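Local coordinates for protein interleukin 22 (Danio rerio, PDB 4O6K) that probably acts as a secreted helical cytokine of the IL-10 family, signalling in immune defence through cell-surface receptors as human interleukin 22 does, at residues P6-A11 against Y136-C141; R32-F37 against A52-Y57. One frame throughout, in Å; residues are numbered along the deposited sequence.

Interaction 1. Residues P6-A11 against Y136-C141; sequences PLDSSA and YLFESC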
ATOM      1  N   PRO A   6     -10.313  -7.212   6.714  1.00 21.73           N
ATOM      2  CA  PRO A   6      -9.755  -6.001   7.334  1.00 24.29           C
ATOM      3  C   PRO A   6      -9.970  -4.728   6.515  1.00 23.49           C
ATOM      4  O   PRO A   6      -9.909  -3.629   7.068  1.00 22.31           O
ATOM      5  CB  PRO A   6      -8.260  -6.319   7.439  1.00 23.86           C
ATOM      6  CG  PRO A   6      -8.202  -7.792   7.509  1.00 23.68           C
ATOM      7  CD  PRO A   6      -9.288  -8.267   6.598  1.00 24.48           C
ATOM      8  N   LEU A   7     -10.221  -4.872   5.217  1.00 22.22           N
ATOM      9  CA  LEU A   7     -10.520  -3.723   4.369  1.00 21.63           C
ATOM     10  C   LEU A   7     -11.871  -3.116   4.736  1.00 20.71           C
ATOM     11  O   LEU A   7     -12.188  -1.994   4.338  1.00 18.16           O
ATOM     12  CB  LEU A   7     -10.488  -4.126   2.892  1.00 22.28           C
ATOM     13  CG  LEU A   7      -9.099  -4.138   2.246  1.00 21.15           C
ATOM     14  CD1 LEU A   7      -9.072  -4.955   0.972  1.00 20.87           C
ATOM     15  CD2 LEU A   7      -8.672  -2.715   1.944  1.00 18.19           C
ATOM     16  N   ASP A   8     -12.664  -3.865   5.496  1.00 20.44           N
ATOM     17  CA  ASP A   8     -13.949  -3.374   5.978  1.00 21.75           C
ATOM     18  C   ASP A   8     -13.865  -2.959   7.447  1.00 21.69           C
ATOM     19  O   ASP A   8     -14.881  -2.669   8.075  1.00 24.95           O
ATOM     20  CB  ASP A   8     -15.041  -4.428   5.784  1.00 25.53           C
ATOM     21  CG  ASP A   8     -15.496  -4.532   4.339  1.00 32.38           C
ATOM     22  OD1 ASP A   8     -15.658  -3.476   3.692  1.00 34.25           O
ATOM     23  OD2 ASP A   8     -15.695  -5.665   3.850  1.00 37.20           O
ATOM     24  N   SER A   9     -12.651  -2.930   7.985  1.00 20.63           N
ATOM     25  CA  SER A   9     -12.432  -2.519   9.369  1.00 23.34           C
ATOM     26  C   SER A   9     -12.093  -1.031   9.455  1.00 19.29           C
ATOM     27  O   SER A   9     -11.026  -0.605   9.013  1.00 15.75           O
ATOM     28  CB  SER A   9     -11.321  -3.345  10.016  1.00 21.60           C
ATOM     29  OG  SER A   9     -10.952  -2.794  11.268  1.00 20.22           O
ATOM     30  N   SER A  10     -13.005  -0.248  10.024  1.00 14.75           N
ATOM     31  CA  SER A  10     -12.808   1.193  10.161  1.00 18.13           C
ATOM     32  C   SER A  10     -11.609   1.522  11.047  1.00 15.61           C
ATOM     33  O   SER A  10     -10.995   2.578  10.901  1.00 16.26           O
ATOM     34  CB  SER A  10     -14.069   1.854  10.724  1.00 18.29           C
ATOM     35  OG  SER A  10     -14.371   1.361  12.016  1.00 26.58           O
ATOM     36  N   ALA A  11     -11.287   0.616  11.968  1.00 14.43           N
ATOM     37  CA  ALA A  11     -10.116   0.769  12.826  1.00 17.60           C
ATOM     38  C   ALA A  11      -8.824   0.856  12.015  1.00 15.78           C
ATOM     39  O   ALA A  11      -7.940   1.653  12.326  1.00 12.63           O
ATOM     40  CB  ALA A  11     -10.037  -0.379  13.821  1.00 15.14           C
ATOM     41  N   TYR A 136      -7.326   1.803  -3.147  1.00 13.96           N
ATOM     42  CA  TYR A 136      -7.233   1.084  -4.414  1.00 12.50           C
ATOM     43  C   TYR A 136      -7.653  -0.371  -4.244  1.00 14.99           C
ATOM     44  O   TYR A 136      -8.421  -0.908  -5.044  1.00 12.62           O
ATOM     45  CB  TYR A 136      -5.813   1.163  -4.976  1.00 13.56           C
ATOM     46  CG  TYR A 136      -5.421   2.540  -5.466  1.00 15.14           C
ATOM     47  CD1 TYR A 136      -6.358   3.563  -5.549  1.00 11.45           C
ATOM     48  CD2 TYR A 136      -4.115   2.815  -5.847  1.00 12.06           C
ATOM     49  CE1 TYR A 136      -6.004   4.822  -5.996  1.00 12.70           C
ATOM     50  CE2 TYR A 136      -3.752   4.070  -6.295  1.00 13.62           C
ATOM     51  CZ  TYR A 136      -4.700   5.069  -6.368  1.00 14.60           C
ATOM     52  OH  TYR A 136      -4.342   6.319  -6.813  1.00 12.96           O
ATOM     53  N   LEU A 137      -7.135  -1.001  -3.195  1.00 12.54           N
ATOM     54  CA  LEU A 137      -7.479  -2.376  -2.861  1.00 12.88           C
ATOM     55  C   LEU A 137      -8.965  -2.511  -2.551  1.00 15.63           C
ATOM     56  O   LEU A 137      -9.625  -3.427  -3.035  1.00 15.15           O
ATOM     57  CB  LEU A 137      -6.646  -2.859  -1.673  1.00 12.05           C
ATOM     58  CG  LEU A 137      -5.148  -2.988  -1.951  1.00 11.45           C
ATOM     59  CD1 LEU A 137      -4.369  -3.123  -0.655  1.00 10.63           C
ATOM     60  CD2 LEU A 137      -4.885  -4.173  -2.865  1.00 12.87           C
ATOM     61  N   PHE A 138      -9.480  -1.597  -1.735  1.00 14.81           N
ATOM     62  CA  PHE A 138     -10.890  -1.600  -1.354  1.00 16.98           C
ATOM     63  C   PHE A 138     -11.808  -1.642  -2.574  1.00 18.96           C
ATOM     64  O   PHE A 138     -12.744  -2.435  -2.626  1.00 21.00           O
ATOM     65  CB  PHE A 138     -11.211  -0.368  -0.501  1.00 16.92           C
ATOM     66  CG  PHE A 138     -12.601  -0.367   0.082  1.00 20.62           C
ATOM     67  CD1 PHE A 138     -13.679   0.104  -0.652  1.00 18.23           C
ATOM     68  CD2 PHE A 138     -12.826  -0.829   1.368  1.00 19.07           C
ATOM     69  CE1 PHE A 138     -14.952   0.112  -0.117  1.00 20.59           C
ATOM     70  CE2 PHE A 138     -14.098  -0.825   1.907  1.00 20.23           C
ATOM     71  CZ  PHE A 138     -15.161  -0.353   1.164  1.00 25.24           C
ATOM     72  N   GLU A 139     -11.535  -0.788  -3.554  1.00 13.40           N
ATOM     73  CA  GLU A 139     -12.401  -0.677  -4.722  1.00 16.91           C
ATOM     74  C   GLU A 139     -12.169  -1.781  -5.753  1.00 18.94           C
ATOM     75  O   GLU A 139     -13.122  -2.325  -6.307  1.00 18.19           O
ATOM     76  CB  GLU A 139     -12.230   0.697  -5.374  1.00 17.80           C
ATOM     77  CG  GLU A 139     -12.601   1.840  -4.445  1.00 21.47           C
ATOM     78  CD  GLU A 139     -13.069   3.076  -5.184  1.00 21.66           C
ATOM     79  OE1 GLU A 139     -12.990   3.096  -6.430  1.00 25.60           O
ATOM     80  OE2 GLU A 139     -13.527   4.026  -4.514  1.00 14.09           O
ATOM     81  N   SER A 140     -10.909  -2.119  -6.004  1.00 17.33           N
ATOM     82  CA  SER A 140     -10.581  -3.080  -7.053  1.00 18.38           C
ATOM     83  C   SER A 140     -10.779  -4.534  -6.625  1.00 22.76           C
ATOM     84  O   SER A 140     -11.024  -5.404  -7.466  1.00 21.11           O
ATOM     85  CB  SER A 140      -9.140  -2.878  -7.521  1.00 16.54           C
ATOM     86  OG  SER A 140      -8.211  -3.193  -6.497  1.00 17.95           O
ATOM     87  N   CYS A 141     -10.681  -4.794  -5.324  1.00 18.43           N
ATOM     88  CA  CYS A 141     -10.841  -6.150  -4.805  1.00 23.29           C
ATOM     89  C   CYS A 141     -12.270  -6.481  -4.358  1.00 28.01           C
ATOM     90  O   CYS A 141     -12.447  -7.323  -3.504  1.00 30.41           O
ATOM     91  CB  CYS A 141      -9.879  -6.416  -3.640  1.00 21.23           C
ATOM     92  SG  CYS A 141      -8.148  -6.128  -4.048  1.00 17.30           S
TER

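Interaction 2. Residues R32-F37 against A52-Y57; sequences RLLPYF and ARILKY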
ATOM      1  N   ARG A  32       3.786  11.997  -6.361  1.00 30.32           N
ATOM      2  CA  ARG A  32       3.428  10.746  -5.704  1.00 28.01           C
ATOM      3  C   ARG A  32       4.343   9.584  -6.083  1.00 26.37           C
ATOM      4  O   ARG A  32       4.927   9.565  -7.167  1.00 29.39           O
ATOM      5  CB  ARG A  32       1.976  10.396  -6.028  1.00 29.48           C
ATOM      6  CG  ARG A  32       1.671  10.338  -7.515  1.00 28.63           C
ATOM      7  CD  ARG A  32       0.190  10.105  -7.752  1.00 27.98           C
ATOM      8  NE  ARG A  32      -0.230   8.777  -7.319  1.00 26.55           N
ATOM      9  CZ  ARG A  32      -1.456   8.484  -6.900  1.00 24.65           C
ATOM     10  NH1 ARG A  32      -2.385   9.430  -6.852  1.00 18.11           N
ATOM     11  NH2 ARG A  32      -1.753   7.247  -6.525  1.00 20.25           N
ATOM     12  N   LEU A  33       4.458   8.619  -5.177  1.00 26.08           N
ATOM     13  CA  LEU A  33       5.248   7.415  -5.416  1.00 26.61           C
ATOM     14  C   LEU A  33       4.372   6.281  -5.944  1.00 25.86           C
ATOM     15  O   LEU A  33       4.781   5.534  -6.833  1.00 21.01           O
ATOM     16  CB  LEU A  33       5.973   6.985  -4.140  1.00 23.55           C
ATOM     17  CG  LEU A  33       6.990   7.994  -3.602  1.00 25.05           C
ATOM     18  CD1 LEU A  33       7.617   7.501  -2.308  1.00 21.79           C
ATOM     19  CD2 LEU A  33       8.061   8.285  -4.645  1.00 26.66           C
ATOM     20  N   LEU A  34       3.170   6.151  -5.385  1.00 24.74           N
ATOM     21  CA  LEU A  34       2.198   5.183  -5.882  1.00 24.66           C
ATOM     22  C   LEU A  34       1.773   5.526  -7.299  1.00 24.30           C
ATOM     23  O   LEU A  34       1.510   6.690  -7.603  1.00 27.41           O
ATOM     24  CB  LEU A  34       0.952   5.136  -4.993  1.00 22.66           C
ATOM     25  CG  LEU A  34       0.913   4.303  -3.715  1.00 29.11           C
ATOM     26  CD1 LEU A  34      -0.458   4.444  -3.078  1.00 20.99           C
ATOM     27  CD2 LEU A  34       1.216   2.844  -4.010  1.00 22.40           C
ATOM     28  N   PRO A  35       1.719   4.516  -8.177  1.00 20.23           N
ATOM     29  CA  PRO A  35       1.089   4.730  -9.480  1.00 25.06           C
ATOM     30  C   PRO A  35      -0.367   5.139  -9.290  1.00 18.48           C
ATOM     31  O   PRO A  35      -1.043   4.593  -8.419  1.00 20.44           O
ATOM     32  CB  PRO A  35       1.197   3.362 -10.159  1.00 22.24           C
ATOM     33  CG  PRO A  35       2.347   2.694  -9.483  1.00 23.80           C
ATOM     34  CD  PRO A  35       2.328   3.180  -8.062  1.00 22.66           C
ATOM     35  N   TYR A  36      -0.842   6.086 -10.091  1.00 19.86           N
ATOM     36  CA  TYR A  36      -2.207   6.571  -9.946  1.00 19.21           C
ATOM     37  C   TYR A  36      -3.204   5.646 -10.630  1.00 18.42           C
ATOM     38  O   TYR A  36      -3.077   5.343 -11.816  1.00 25.59           O
ATOM     39  CB  TYR A  36      -2.332   7.989 -10.509  1.00 21.95           C
ATOM     40  CG  TYR A  36      -3.759   8.478 -10.624  1.00 19.16           C
ATOM     41  CD1 TYR A  36      -4.486   8.835  -9.495  1.00 21.72           C
ATOM     42  CD2 TYR A  36      -4.377   8.587 -11.863  1.00 24.60           C
ATOM     43  CE1 TYR A  36      -5.790   9.283  -9.598  1.00 21.87           C
ATOM     44  CE2 TYR A  36      -5.680   9.033 -11.976  1.00 22.50           C
ATOM     45  CZ  TYR A  36      -6.381   9.380 -10.840  1.00 21.49           C
ATOM     46  OH  TYR A  36      -7.678   9.825 -10.949  1.00 22.18           O
ATOM     47  N   PHE A  37      -4.196   5.199  -9.867  1.00 21.46           N
ATOM     48  CA  PHE A  37      -5.285   4.402 -10.415  1.00 18.81           C
ATOM     49  C   PHE A  37      -6.562   5.229 -10.447  1.00 19.60           C
ATOM     50  O   PHE A  37      -7.072   5.639  -9.405  1.00 16.73           O
ATOM     51  CB  PHE A  37      -5.506   3.131  -9.591  1.00 16.03           C
ATOM     52  CG  PHE A  37      -4.559   2.014  -9.924  1.00 16.70           C
ATOM     53  CD1 PHE A  37      -3.245   2.043  -9.487  1.00 13.60           C
ATOM     54  CD2 PHE A  37      -4.989   0.926 -10.671  1.00 15.79           C
ATOM     55  CE1 PHE A  37      -2.376   1.011  -9.790  1.00 16.95           C
ATOM     56  CE2 PHE A  37      -4.125  -0.107 -10.978  1.00 15.88           C
ATOM     57  CZ  PHE A  37      -2.817  -0.065 -10.537  1.00 19.33           C
ATOM     58  N   ALA A  52      -2.104  -5.497  -4.957  1.00 15.40           N
ATOM     59  CA  ALA A  52      -1.752  -6.467  -3.927  1.00 17.14           C
ATOM     60  C   ALA A  52      -0.261  -6.774  -3.950  1.00 16.75           C
ATOM     61  O   ALA A  52       0.340  -7.073  -2.918  1.00 16.68           O
ATOM     62  CB  ALA A  52      -2.555  -7.745  -4.105  1.00 17.57           C
ATOM     63  N   ARG A  53       0.333  -6.698  -5.135  1.00 13.88           N
ATOM     64  CA  ARG A  53       1.753  -6.967  -5.287  1.00 15.73           C
ATOM     65  C   ARG A  53       2.543  -5.775  -4.755  1.00 18.53           C
ATOM     66  O   ARG A  53       3.621  -5.931  -4.179  1.00 15.47           O
ATOM     67  CB  ARG A  53       2.101  -7.239  -6.750  1.00 21.29           C
ATOM     68  CG  ARG A  53       3.374  -8.037  -6.921  1.00 25.57           C
ATOM     69  CD  ARG A  53       3.113  -9.430  -6.363  1.00 31.73           C
ATOM     70  NE  ARG A  53       4.317 -10.204  -6.093  1.00 43.58           N
ATOM     71  CZ  ARG A  53       4.358 -11.532  -6.130  1.00 39.05           C
ATOM     72  NH1 ARG A  53       3.260 -12.218  -6.422  1.00 36.25           N
ATOM     73  NH2 ARG A  53       5.488 -12.176  -5.870  1.00 44.32           N
ATOM     74  N   ILE A  54       1.997  -4.582  -4.972  1.00 14.48           N
ATOM     75  CA  ILE A  54       2.560  -3.355  -4.422  1.00 15.98           C
ATOM     76  C   ILE A  54       2.447  -3.360  -2.898  1.00 15.18           C
ATOM     77  O   ILE A  54       3.351  -2.905  -2.193  1.00 14.24           O
ATOM     78  CB  ILE A  54       1.853  -2.108  -4.998  1.00 16.87           C
ATOM     79  CG1 ILE A  54       2.113  -1.996  -6.502  1.00 13.95           C
ATOM     80  CG2 ILE A  54       2.313  -0.843  -4.289  1.00 17.14           C
ATOM     81  CD1 ILE A  54       1.370  -0.853  -7.170  1.00 18.35           C
ATOM     82  N   LEU A  55       1.337  -3.897  -2.399  1.00 14.87           N
ATOM     83  CA  LEU A  55       1.113  -4.029  -0.962  1.00 14.99           C
ATOM     84  C   LEU A  55       2.190  -4.916  -0.351  1.00 14.34           C
ATOM     85  O   LEU A  55       2.690  -4.644   0.743  1.00 12.89           O
ATOM     86  CB  LEU A  55      -0.276  -4.601  -0.677  1.00 10.15           C
ATOM     87  CG  LEU A  55      -0.613  -4.783   0.804  1.00 16.19           C
ATOM     88  CD1 LEU A  55      -0.519  -3.454   1.539  1.00 15.67           C
ATOM     89  CD2 LEU A  55      -1.991  -5.399   0.974  1.00 14.43           C
ATOM     90  N   LYS A  56       2.531  -5.984  -1.069  1.00 16.96           N
ATOM     91  CA  LYS A  56       3.593  -6.901  -0.665  1.00 16.25           C
ATOM     92  C   LYS A  56       4.907  -6.166  -0.459  1.00 18.08           C
ATOM     93  O   LYS A  56       5.597  -6.363   0.542  1.00 14.39           O
ATOM     94  CB  LYS A  56       3.793  -7.982  -1.728  1.00 18.52           C
ATOM     95  CG  LYS A  56       4.897  -8.981  -1.420  1.00 25.68           C
ATOM     96  CD  LYS A  56       4.830 -10.147  -2.395  1.00 26.29           C
ATOM     97  CE  LYS A  56       5.920 -11.167  -2.116  1.00 37.47           C
ATOM     98  NZ  LYS A  56       5.834 -11.649  -0.708  1.00 41.28           N
ATOM     99  N   TYR A  57       5.236  -5.311  -1.421  1.00 14.16           N
ATOM    100  CA  TYR A  57       6.445  -4.503  -1.366  1.00 17.92           C
ATOM    101  C   TYR A  57       6.400  -3.530  -0.194  1.00 19.65           C
ATOM    102  O   TYR A  57       7.416  -3.278   0.455  1.00 19.52           O
ATOM    103  CB  TYR A  57       6.645  -3.749  -2.681  1.00 21.90           C
ATOM    104  CG  TYR A  57       8.054  -3.244  -2.883  1.00 22.24           C
ATOM    105  CD1 TYR A  57       9.029  -4.059  -3.444  1.00 24.23           C
ATOM    106  CD2 TYR A  57       8.412  -1.956  -2.511  1.00 21.05           C
ATOM    107  CE1 TYR A  57      10.321  -3.606  -3.632  1.00 25.73           C
ATOM    108  CE2 TYR A  57       9.703  -1.493  -2.694  1.00 20.73           C
ATOM    109  CZ  TYR A  57      10.653  -2.322  -3.255  1.00 27.06           C
ATOM    110  OH  TYR A  57      11.940  -1.869  -3.440  1.00 30.84           O
TER

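Interaction 1. Residues P6-A11 against Y136-C141
Leu7 pushes its isobutyl group against the last turns of helix 130-140, and here the contact is tightly packed. Leu7 CD2 comes nearest the helix at Phe138 N, 3.9 Å away, and lies 4.1 Å from Leu137 CB, while the two leucine side chains cross at about a right angle. With Leu137 leaning on Leu90 and Leu55 of two other helices, the aliphatic side is closed in by the protein interior. The Phe138 ring leaves the helix in a different direction because CG stands anti to the backbone N (chi1 -173°). The rim of that ring meets Leu7 O in the ring plane, 3.3 Å from Phe138 CD2, a polar edge contact and no hydrogen bond; the same carbonyl accepts one from the indole of Trp13. On the looser, solvent-facing side Asp8 brings OD1 obliquely to within 3.6 Å of Phe138 CE2, carboxylate and ring planes being perpendicular. The helix ends at Ser140, and the disulfide of the next residue, Cys141, with Cys48 fastens the C-terminal end to helix 47-62. An N-terminal segment laid over the end of the last helix, with a disulfide beside it, belongs here to the all-helical fold of an IL-22-like, IL-10-family cytokine.

Interaction 2. Residues R32-F37 against A52-Y57
Ile54 reaches out of helix 47-62 toward the irregular segment 32-37 and carries the helix side of this buried contact alone. From CB, which points toward the segment, the side chain divides. Ile54 CG2, anti to the backbone N, meets Leu34 CD2 at 3.9 Å, methyl against methyl, the two side chains meeting at a slant. The other branch runs through CG1, anti to the carbonyl carbon (chi1 -65°), and on to Ile54 CD1, which ends 4.2 Å from Pro35 CD. One forked residue thus touches two consecutive residues of the segment. In this all-helical cytokine fold, the link between helix 10-24 and helix 39-42 is irregular, and its apolar side chains fill space between helices: Leu34 also packs on Leu133 of helix 130-140, and Pro35 on Phe107 of helix 102-117. On the side away from Ile54, Arg32 folds back to hold two backbone carbonyls. Arg32 NE donates to Leu34 O, a short bond of 2.7 Å that is nearly straight at 171° and lies close to the guanidinium plane. A weak second bond joins Arg32 NH2 to Pro35 O at 3.3 Å, and Tyr36 CA sits over one guanidinium face, displaced toward its rim.

In the fold
Starting at the N terminus, the chain lays down residues 6-11 and enters helix 10-24; their partner comes only at the end of helix 130-140, so interaction 1 closes a loop that takes in nearly the whole chain. Interaction 2 is nested within it: the connection after helix 10-24 passes through 32-37, then helix 39-42, and returns at 52-57 to close a short loop. The two centres lie about 15 Å apart, yet they meet directly. Tyr136 OH probably hydrogen-bonds to Arg32 NH2, and Leu137 packs on Leu55. Helix 130-140 therefore ties the N-terminal segment, the irregular connection and helix 47-62 together.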